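Local atomic coordinates of uncharacterized protein (Pyrococcus horikoshii, PDB entry 1ZJJ), a protein that binds magnesium and probably acts as a phosphatase of the haloacid dehalogenase superfamily, although its physiological substrate is not established. Residues G93-K96 / E97-L101; T131-K134 / L135-A138; E198-P201 / G202-L205. All coordinates share one frame; numbering follows the deposited sequence.

How the contacts relate
The three contacts follow one another along the chain and sample two parallel sheets, each with its own helices. Contact 1 lies on helix 92-101 and contact 2 at the start of helix 132-143, both within the part built round the four-stranded sheet 86-89, 121-124, 147-150 and 183-184, which probably corresponds to the cap domain of related HAD phosphatases; their centres are about 19 Å apart. Contact 3, in the turn between helix 190-199 and strand 204-209, belongs to the six-stranded core sheet, and its centre is about 39 Å from that of contact 2. The core holds the magnesium site of Asp7, Asp9 and Asp210, whereas contact 2 faces the second subunit.

Contact 1: residues G93-K96 / E97-L101; sequences GLVK and EMQAL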
loop_
_atom_site.group_PDB
_atom_site.type_symbol
_atom_site.label_atom_id
_atom_site.label_comp_id
_atom_site.label_asym_id
_atom_site.label_seq_id
_atom_site.Cartn_x
_atom_site.Cartn_y
_atom_site.Cartn_z
ATOM N N GLY B 93 18.185 10.181 -5.984
ATOM C CA GLY B 93 17.684 11.379 -6.627
ATOM C C GLY B 93 16.814 12.227 -5.720
ATOM O O GLY B 93 17.013 13.437 -5.611
ATOM N N LEU B 94 15.851 11.590 -5.062
ATOM C CA LEU B 94 14.941 12.297 -4.178
ATOM C C LEU B 94 15.659 12.861 -2.955
ATOM O O LEU B 94 15.416 14.004 -2.565
ATOM C CB LEU B 94 13.802 11.371 -3.744
ATOM C CG LEU B 94 12.687 12.001 -2.903
ATOM C CD1 LEU B 94 12.104 13.219 -3.621
ATOM C CD2 LEU B 94 11.607 10.951 -2.626
ATOM N N VAL B 95 16.547 12.068 -2.358
ATOM C CA VAL B 95 17.287 12.523 -1.187
ATOM C C VAL B 95 18.094 13.766 -1.526
ATOM O O VAL B 95 18.142 14.711 -0.741
ATOM C CB VAL B 95 18.250 11.436 -0.648
ATOM C CG1 VAL B 95 19.217 12.058 0.357
ATOM C CG2 VAL B 95 17.461 10.322 0.030
ATOM N N LYS B 96 18.725 13.761 -2.698
ATOM C CA LYS B 96 19.530 14.895 -3.146
ATOM C C LYS B 96 18.702 16.169 -3.293
ATOM O O LYS B 96 19.141 17.254 -2.904
ATOM C CB LYS B 96 20.192 14.572 -4.483
ATOM C CG LYS B 96 21.073 13.340 -4.455
ATOM C CD LYS B 96 22.536 13.699 -4.566
ATOM C CE LYS B 96 23.403 12.504 -4.218
ATOM N NZ LYS B 96 24.620 12.427 -5.071
ATOM N N GLU B 97 17.510 16.039 -3.869
ATOM C CA GLU B 97 16.633 17.193 -4.051
ATOM C C GLU B 97 16.182 17.746 -2.704
ATOM O O GLU B 97 16.063 18.957 -2.537
ATOM C CB GLU B 97 15.400 16.810 -4.880
ATOM C CG GLU B 97 15.716 16.395 -6.302
ATOM C CD GLU B 97 16.224 17.540 -7.167
ATOM O OE1 GLU B 97 16.412 18.665 -6.651
ATOM O OE2 GLU B 97 16.441 17.306 -8.377
ATOM N N MET B 98 15.922 16.865 -1.746
ATOM C CA MET B 98 15.487 17.320 -0.432
ATOM C C MET B 98 16.657 17.966 0.311
ATOM O O MET B 98 16.477 18.941 1.042
ATOM C CB MET B 98 14.896 16.158 0.375
ATOM C CG MET B 98 13.604 15.579 -0.222
ATOM S SD MET B 98 12.284 16.819 -0.405
ATOM C CE MET B 98 12.579 17.383 -2.094
ATOM N N GLN B 99 17.859 17.435 0.113
ATOM C CA GLN B 99 19.035 18.009 0.756
ATOM C C GLN B 99 19.229 19.427 0.225
ATOM O O GLN B 99 19.584 20.337 0.977
ATOM C CB GLN B 99 20.279 17.162 0.463
ATOM C CG GLN B 99 20.195 15.753 1.025
ATOM C CD GLN B 99 21.432 14.918 0.748
ATOM O OE1 GLN B 99 21.968 14.929 -0.358
ATOM N NE2 GLN B 99 21.877 14.172 1.750
ATOM N N ALA B 100 18.973 19.609 -1.069
ATOM C CA ALA B 100 19.108 20.910 -1.710
ATOM C C ALA B 100 18.194 21.965 -1.087
ATOM O O ALA B 100 18.511 23.155 -1.110
ATOM C CB ALA B 100 18.820 20.783 -3.196
ATOM N N LEU B 101 17.053 21.539 -0.550
ATOM C CA LEU B 101 16.134 22.477 0.087
ATOM C C LEU B 101 16.831 23.093 1.294
ATOM O O LEU B 101 16.588 24.248 1.657
ATOM C CB LEU B 101 14.859 21.763 0.546
ATOM C CG LEU B 101 13.690 21.690 -0.435
ATOM C CD1 LEU B 101 12.573 20.832 0.150
ATOM C CD2 LEU B 101 13.188 23.092 -0.727
#
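Val95 sets CG1 opposite its own backbone N (chi1 167°), and Gln99, one turn later, swings CG away from its carbonyl carbon (chi1 -63°) before running on straight; together these settings lay the methyl against the amide. Val95 CG1 comes to 3.6 Å from Gln99 CD and almost as near NE2, the two side chains meeting at a slant on the outer side of the helix. A matching but looser i to i+4 pair lies on the buried side, where Leu94 CD1 is 4.4 Å from Met98 CG. Beneath both pairs runs the regular alpha-helical ladder: Gln99 N donates to Val95 O at 2.9 Å, Met98 N to Leu94 O at 3.0 Å, and Glu97 N and Ala100 N bond to Gly93 O and Lys96 O. Helix 92-101 follows strand 86-89 in the four-stranded parallel sheet, and its inner face presents Leu94 and Met98 to Val88 and to Val123 of the adjoining strand. A different side turns to helix 69-80: there Glu97 OE1 makes a salt bridge with Arg74, giving the carboxylate of a largely buried residue a charged mate, while Ala100 also packs on that arginine.

Contact 2: residues T131-K134 / L135-A138; sequences TYEK and LKYA
A first-turn helix contact, capped by Thr131 and bridged by one water, opens helix 132-143 in the beta-alpha-beta unit between strands 121-124 and 147-150. Thr131 OG1 is the N-cap acceptor, taking a bond from Lys134 N at 3.2 Å, and within the first turn Lys136 N bonds to Tyr132 O at 2.8 Å. Glu133 and Tyr137 meet one turn apart: Glu133, with CG opposite its backbone N (chi1 176°), puts CG 3.7 Å from Tyr137 CE2 and brings OE2 to the ring edge, in its plane. The Lys136 chain bends at chi3 (63°), laying CE over a face of the same ring, towards the rim. A water then joins the three polar ends, donating to Glu133 OE2 at 2.6 Å and accepting from Lys136 NZ at 2.7 Å, with Tyr137 OH also bonded to it. A leucine in place of Tyr137 would probably leave this water without its third partner and Lys136 CE without a ring face to rest on. Glu133 OE2 also pairs with Arg112, and across the dimer Tyr132 OH bonds to Pro165 O of the second subunit. With 4.7 Å between Glu133 OE2 and Lys136 NZ, their opposite charges are linked through water and probably still attract.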
loop_
_atom_site.group_PDB
_atom_site.type_symbol
_atom_site.label_atom_id
_atom_site.label_comp_id
_atom_site.label_asym_id
_atom_site.label_seq_id
_atom_site.Cartn_x
_atom_site.Cartn_y
_atom_site.Cartn_z
ATOM N N THR B 131 11.347 -0.620 3.605
ATOM C CA THR B 131 11.268 -1.545 4.722
ATOM C C THR B 131 10.037 -1.168 5.511
ATOM O O THR B 131 9.517 -0.061 5.362
ATOM C CB THR B 131 12.487 -1.439 5.677
ATOM O OG1 THR B 131 12.569 -0.107 6.194
ATOM C CG2 THR B 131 13.776 -1.793 4.955
ATOM N N TYR B 132 9.562 -2.088 6.341
ATOM C CA TYR B 132 8.404 -1.806 7.176
ATOM C C TYR B 132 8.763 -0.652 8.107
ATOM O O TYR B 132 7.945 0.230 8.375
ATOM C CB TYR B 132 8.044 -3.007 8.043
ATOM C CG TYR B 132 6.877 -2.728 8.961
ATOM C CD1 TYR B 132 5.567 -2.785 8.490
ATOM C CD2 TYR B 132 7.079 -2.391 10.298
ATOM C CE1 TYR B 132 4.488 -2.516 9.323
ATOM C CE2 TYR B 132 6.005 -2.118 11.144
ATOM C CZ TYR B 132 4.717 -2.183 10.651
ATOM O OH TYR B 132 3.653 -1.899 11.468
ATOM N N GLU B 133 9.992 -0.682 8.614
ATOM C CA GLU B 133 10.466 0.347 9.535
ATOM C C GLU B 133 10.265 1.747 8.950
ATOM O O GLU B 133 9.819 2.663 9.647
ATOM C CB GLU B 133 11.942 0.108 9.874
ATOM C CG GLU B 133 12.554 1.178 10.763
ATOM C CD GLU B 133 13.959 0.839 11.226
ATOM O OE1 GLU B 133 14.770 0.365 10.405
ATOM O OE2 GLU B 133 14.255 1.062 12.415
ATOM N N LYS B 134 10.588 1.914 7.672
ATOM C CA LYS B 134 10.403 3.213 7.033
ATOM C C LYS B 134 8.922 3.594 7.022
ATOM O O LYS B 134 8.567 4.731 7.334
ATOM C CB LYS B 134 10.957 3.194 5.609
ATOM C CG LYS B 134 12.470 3.090 5.537
ATOM C CD LYS B 134 12.964 3.282 4.115
ATOM C CE LYS B 134 14.465 3.084 4.018
ATOM N NZ LYS B 134 14.948 3.335 2.631
ATOM N N LEU B 135 8.054 2.649 6.660
ATOM C CA LEU B 135 6.616 2.912 6.646
ATOM C C LEU B 135 6.127 3.309 8.037
ATOM O O LEU B 135 5.243 4.156 8.184
ATOM C CB LEU B 135 5.844 1.668 6.191
ATOM C CG LEU B 135 6.044 1.241 4.739
ATOM C CD1 LEU B 135 5.276 -0.048 4.478
ATOM C CD2 LEU B 135 5.564 2.359 3.812
ATOM N N LYS B 136 6.705 2.679 9.053
ATOM C CA LYS B 136 6.337 2.949 10.436
ATOM C C LYS B 136 6.597 4.408 10.824
ATOM O O LYS B 136 5.684 5.117 11.238
ATOM C CB LYS B 136 7.112 2.014 11.368
ATOM C CG LYS B 136 6.811 2.221 12.849
ATOM C CD LYS B 136 7.728 1.382 13.733
ATOM C CE LYS B 136 9.195 1.779 13.587
ATOM N NZ LYS B 136 10.064 1.027 14.543
ATOM N N TYR B 137 7.840 4.859 10.693
ATOM C CA TYR B 137 8.163 6.238 11.048
ATOM C C TYR B 137 7.430 7.254 10.184
ATOM O O TYR B 137 7.029 8.312 10.670
ATOM C CB TYR B 137 9.676 6.460 10.991
ATOM C CG TYR B 137 10.375 5.775 12.137
ATOM C CD1 TYR B 137 10.028 6.074 13.451
ATOM C CD2 TYR B 137 11.323 4.777 11.914
ATOM C CE1 TYR B 137 10.599 5.391 14.522
ATOM C CE2 TYR B 137 11.906 4.083 12.982
ATOM C CZ TYR B 137 11.534 4.399 14.281
ATOM O OH TYR B 137 12.085 3.729 15.351
ATOM N N ALA B 138 7.230 6.932 8.910
ATOM C CA ALA B 138 6.518 7.847 8.026
ATOM C C ALA B 138 5.080 7.989 8.521
ATOM O O ALA B 138 4.519 9.083 8.534
ATOM C CB ALA B 138 6.536 7.319 6.592
HETATM O O HOH W 1 12.733 1.196 14.554
#

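Contact 3: residues E198-P201 / G202-L205; sequences EMFP and GEEL
Glu203 reaches back across a tight turn to Phe200, its side chain illustrating how a carboxylate can lie against backbone without bonding to it. From CB the chain heads away from its own carbonyl carbon and then kinks at chi2 (101°), which folds the carboxylate towards the helix end. Its CD arrives 3.9 Å from Phe200 CB, and the tip oxygen OE2 goes closer, 3.1 Å from that same CB. OE2 also lies over the peptide link that follows, 3.6 Å from Pro201 N, a nitrogen with no hydrogen to give, and 4.0 Å from Pro201 CD, the glutamate running alongside the proline ring. The carboxylate plane stands 82° from the Phe200 ring. Phe200 O is another acceptor, 3.5 Å from OE2, so the two oxygens would be expected to repel; Arg197 bonds through its guanidinium to Phe200 O and to Glu203 O, tying the two limbs of the turn together. On the buried side Leu205 CD2 packs on Phe200 CB at 4.2 Å, while Met199 CG sits over one face of the phenylalanine ring, towards its rim. The turn thus links helix 190-199 to strand 204-209 of the core sheet: Phe200 reaches Ile5 and Ala37 on strands 2-6 and 36-40, and Leu205 touches Ala3 on strand 2-6 and Tyr193 and Val196 on helix 190-199.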
loop_
_atom_site.group_PDB
_atom_site.type_symbol
_atom_site.label_atom_id
_atom_site.label_comp_id
_atom_site.label_asym_id
_atom_site.label_seq_id
_atom_site.Cartn_x
_atom_site.Cartn_y
_atom_site.Cartn_z
ATOM N N GLU B 198 6.042 27.281 -15.249
ATOM C CA GLU B 198 7.035 28.189 -14.716
ATOM C C GLU B 198 8.222 28.280 -15.684
ATOM O O GLU B 198 8.816 29.340 -15.865
ATOM C CB GLU B 198 7.459 27.656 -13.327
ATOM C CG GLU B 198 8.774 28.158 -12.755
ATOM C CD GLU B 198 8.805 29.644 -12.556
ATOM O OE1 GLU B 198 7.733 30.254 -12.370
ATOM O OE2 GLU B 198 9.917 30.211 -12.593
ATOM N N MET B 199 8.537 27.160 -16.327
ATOM C CA MET B 199 9.650 27.101 -17.278
ATOM C C MET B 199 9.261 27.729 -18.626
ATOM O O MET B 199 10.045 28.432 -19.243
ATOM C CB MET B 199 10.068 25.655 -17.514
ATOM C CG MET B 199 11.259 25.508 -18.444
ATOM S SD MET B 199 11.771 23.790 -18.660
ATOM C CE MET B 199 11.923 23.282 -16.953
ATOM N N PHE B 200 8.043 27.452 -19.068
ATOM C CA PHE B 200 7.541 27.983 -20.315
ATOM C C PHE B 200 6.252 28.742 -20.002
ATOM O O PHE B 200 5.166 28.205 -20.112
ATOM C CB PHE B 200 7.248 26.843 -21.283
ATOM C CG PHE B 200 8.397 25.902 -21.494
ATOM C CD1 PHE B 200 9.501 26.280 -22.249
ATOM C CD2 PHE B 200 8.378 24.640 -20.912
ATOM C CE1 PHE B 200 10.582 25.406 -22.421
ATOM C CE2 PHE B 200 9.444 23.765 -21.074
ATOM C CZ PHE B 200 10.548 24.147 -21.826
ATOM N N PRO B 201 6.352 30.022 -19.618
ATOM C CA PRO B 201 5.246 30.925 -19.260
ATOM C C PRO B 201 3.997 31.145 -20.129
ATOM O O PRO B 201 2.898 30.934 -19.650
ATOM C CB PRO B 201 5.964 32.245 -18.958
ATOM C CG PRO B 201 7.268 31.828 -18.424
ATOM C CD PRO B 201 7.637 30.700 -19.432
ATOM N N GLY B 202 4.152 31.550 -21.382
ATOM C CA GLY B 202 2.964 31.784 -22.187
ATOM C C GLY B 202 2.819 30.922 -23.439
ATOM O O GLY B 202 1.986 31.207 -24.283
ATOM N N GLU B 203 3.616 29.863 -23.573
ATOM C CA GLU B 203 3.582 28.996 -24.761
ATOM C C GLU B 203 2.381 28.057 -24.844
ATOM O O GLU B 203 1.725 27.752 -23.838
ATOM C CB GLU B 203 4.869 28.139 -24.849
ATOM C CG GLU B 203 6.079 28.907 -25.360
ATOM C CD GLU B 203 7.005 29.324 -24.270
ATOM O OE1 GLU B 203 8.142 29.691 -24.603
ATOM O OE2 GLU B 203 6.623 29.282 -23.085
ATOM N N GLU B 204 2.136 27.569 -26.059
ATOM C CA GLU B 204 1.058 26.610 -26.282
ATOM C C GLU B 204 1.814 25.333 -25.979
ATOM O O GLU B 204 2.815 25.045 -26.628
ATOM C CB GLU B 204 0.623 26.615 -27.741
ATOM C CG GLU B 204 -0.167 25.387 -28.109
ATOM C CD GLU B 204 -0.536 25.355 -29.574
ATOM O OE1 GLU B 204 -1.058 24.310 -30.010
ATOM O OE2 GLU B 204 -0.310 26.364 -30.290
ATOM N N LEU B 205 1.349 24.577 -24.998
ATOM C CA LEU B 205 2.032 23.357 -24.589
ATOM C C LEU B 205 1.508 22.071 -25.198
ATOM O O LEU B 205 0.299 21.879 -25.314
ATOM C CB LEU B 205 1.979 23.223 -23.062
ATOM C CG LEU B 205 2.515 24.384 -22.223
ATOM C CD1 LEU B 205 2.291 24.089 -20.742
ATOM C CD2 LEU B 205 3.993 24.584 -22.522
#